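Local coordinates for protein lysin (PDB 6IST) that binds calcium and, as a phage endolysin with a CHAP domain, probably cleaves the peptidoglycan of the enterococcal cell wall, at residues C[1-7]-C[139-143]. Sequence-based numbering, arbitrary orientation.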
loop_
_atom_site.group_PDB
_atom_site.type_symbol
_atom_site.label_atom_id
_atom_site.label_comp_id
_atom_site.label_asym_id
_atom_site.label_seq_id
_atom_site.Cartn_x
_atom_site.Cartn_y
_atom_site.Cartn_z
ATOM N N MET C 1 10.580 14.202 -3.266
ATOM C CA MET C 1 11.264 13.030 -2.639
ATOM C C MET C 1 12.089 13.455 -1.388
ATOM O O MET C 1 12.131 14.641 -1.004
ATOM C CB MET C 1 12.025 12.188 -3.690
ATOM C CG MET C 1 13.256 12.795 -4.370
ATOM S SD MET C 1 14.173 11.553 -5.346
ATOM C CE MET C 1 15.420 12.527 -6.189
ATOM N N VAL C 2 12.682 12.488 -0.687
ATOM C CA VAL C 2 13.144 12.762 0.678
ATOM C C VAL C 2 14.402 13.619 0.734
ATOM O O VAL C 2 15.350 13.390 0.017
ATOM C CB VAL C 2 13.332 11.470 1.489
ATOM C CG1 VAL C 2 13.879 11.789 2.875
ATOM C CG2 VAL C 2 11.988 10.776 1.587
ATOM N N LYS C 3 14.381 14.607 1.614
ATOM C CA LYS C 3 15.479 15.516 1.751
ATOM C C LYS C 3 16.439 15.020 2.904
ATOM O O LYS C 3 16.045 14.787 4.039
ATOM C CB LYS C 3 14.902 16.895 1.968
ATOM C CG LYS C 3 15.895 17.985 2.224
ATOM C CD LYS C 3 16.942 18.179 1.119
ATOM C CE LYS C 3 18.214 18.851 1.676
ATOM N NZ LYS C 3 19.403 17.966 1.655
ATOM N N LEU C 4 17.696 14.945 2.569
ATOM C CA LEU C 4 18.719 14.523 3.488
ATOM C C LEU C 4 18.720 15.370 4.762
ATOM O O LEU C 4 18.828 14.857 5.858
ATOM C CB LEU C 4 20.070 14.592 2.811
ATOM C CG LEU C 4 21.208 14.380 3.788
ATOM C CD1 LEU C 4 21.146 12.957 4.345
ATOM C CD2 LEU C 4 22.488 14.696 3.037
ATOM N N ASN C 5 18.575 16.676 4.621
ATOM C CA ASN C 5 18.537 17.564 5.788
ATOM C C ASN C 5 17.407 17.266 6.731
ATOM O O ASN C 5 17.560 17.444 7.914
ATOM C CB ASN C 5 18.460 19.058 5.405
ATOM C CG ASN C 5 18.490 19.946 6.637
ATOM O OD1 ASN C 5 19.477 19.927 7.400
ATOM N ND2 ASN C 5 17.382 20.648 6.903
ATOM N N ASP C 6 16.282 16.786 6.221
ATOM C CA ASP C 6 15.186 16.408 7.093
ATOM C C ASP C 6 15.542 15.218 7.935
ATOM O O ASP C 6 15.314 15.215 9.140
ATOM C CB ASP C 6 13.902 16.154 6.287
ATOM C CG ASP C 6 13.341 17.449 5.686
ATOM O OD1 ASP C 6 13.525 18.481 6.360
ATOM O OD2 ASP C 6 12.762 17.467 4.560
ATOM N N VAL C 7 16.115 14.200 7.304
ATOM C CA VAL C 7 16.573 13.063 8.078
ATOM C C VAL C 7 17.635 13.432 9.105
ATOM O O VAL C 7 17.529 13.088 10.224
ATOM C CB VAL C 7 17.096 11.960 7.180
ATOM C CG1 VAL C 7 17.718 10.867 7.987
ATOM C CG2 VAL C 7 15.917 11.412 6.414
ATOM N N PRO C 139 17.423 6.568 -1.123
ATOM C CA PRO C 139 17.358 7.527 -2.250
ATOM C C PRO C 139 16.961 8.932 -1.768
ATOM O O PRO C 139 15.816 9.201 -1.492
ATOM C CB PRO C 139 16.299 6.928 -3.130
ATOM C CG PRO C 139 15.394 6.187 -2.244
ATOM C CD PRO C 139 16.176 5.791 -1.023
ATOM N N TYR C 140 17.934 9.801 -1.605
ATOM C CA TYR C 140 17.687 11.160 -1.171
ATOM C C TYR C 140 17.563 12.062 -2.424
ATOM O O TYR C 140 18.166 11.765 -3.444
ATOM C CB TYR C 140 18.852 11.645 -0.321
ATOM C CG TYR C 140 18.895 11.003 1.049
ATOM C CD1 TYR C 140 17.873 11.210 1.952
ATOM C CD2 TYR C 140 19.935 10.154 1.423
ATOM C CE1 TYR C 140 17.899 10.635 3.218
ATOM C CE2 TYR C 140 19.933 9.553 2.686
ATOM C CZ TYR C 140 18.909 9.769 3.573
ATOM O OH TYR C 140 18.919 9.126 4.854
ATOM N N GLU C 141 16.854 13.179 -2.313
ATOM C CA GLU C 141 16.873 14.268 -3.347
ATOM C C GLU C 141 18.273 14.803 -3.682
ATOM O O GLU C 141 19.123 14.950 -2.792
ATOM C CB GLU C 141 16.017 15.464 -2.871
ATOM C CG GLU C 141 15.805 16.604 -3.887
ATOM C CD GLU C 141 15.620 17.991 -3.229
ATOM O OE1 GLU C 141 16.536 18.855 -3.374
ATOM O OE2 GLU C 141 14.565 18.232 -2.578
ATOM N N ALA C 142 18.495 15.105 -4.966
ATOM C CA ALA C 142 19.693 15.825 -5.466
ATOM C C ALA C 142 21.045 15.068 -5.404
ATOM O O ALA C 142 22.091 15.687 -5.654
ATOM C CB ALA C 142 19.818 17.210 -4.808
ATOM N N ALA C 143 21.029 13.758 -5.101
ATOM C CA ALA C 143 22.262 12.939 -4.998
ATOM C C ALA C 143 21.948 11.445 -4.914
ATOM O O ALA C 143 21.329 10.988 -3.950
ATOM C CB ALA C 143 23.098 13.366 -3.791
HETATM O O HOH W 1 13.668 10.243 -2.061
HETATM O O HOH W 2 18.673 15.567 -0.217
#
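Glu-141 N donates to Val-2 O over 2.8 Å, and an N-H...O angle of 174° makes this direct backbone bond nearly straight. The same carbonyl oxygen, which lies at the edge of the Tyr-140 ring, also receives a CA-H...O contact from that residue, Tyr-140 CA lying 3.4 Å from Val-2 O. Two waters extend the backbone pairing. One accepts from Val-2 N and donates to Pro-139 O, the latter leg being unusually short and its length therefore doubtful; the other accepts from both Leu-4 N and Lys-3 NZ and donates to Glu-141 O, so an amide of the first helical turn reaches the second segment through solvent.

The apolar part centres on the Tyr-140 ring. Leu-4 CD1 sits 4.0 Å from the ring centroid of Tyr-140 and 12° off the normal, a CH-pi contact over the middle of one face. Near the ring plane, at its edge, Val-7 CG2 lies 3.8 Å from Tyr-140 CE1. Val-2 CG1 packs obliquely against Tyr-140 CD1. With its CG anti to the carbonyl carbon (chi1 -72°), Tyr-140 sends the ring along the start of helix 4-13, and its hydroxyl hydrogen-bonds to Gly-75 O. Val-2 touches Phe-41 and Val-7 touches Phe-40, both of helix 29-41, which ties this packing to a second helix.

Met-1 supplies the outer contact: its chain runs extended beyond CG and brings CE to 3.6 Å from Glu-141 CA, at the second position of the type II turn Tyr-140 to Ala-143. Lys-3 NZ and Glu-141 OE1 stay 5.9 Å apart, too far for a salt bridge, so any attraction between them is probably long-range.

The chemistry thus joins the N-terminal arm to the chain leaving strand 132-137 through one direct backbone bond, water-mediated links and a tyrosine packed by Leu-4 over one face, with little reliance on charge pairing.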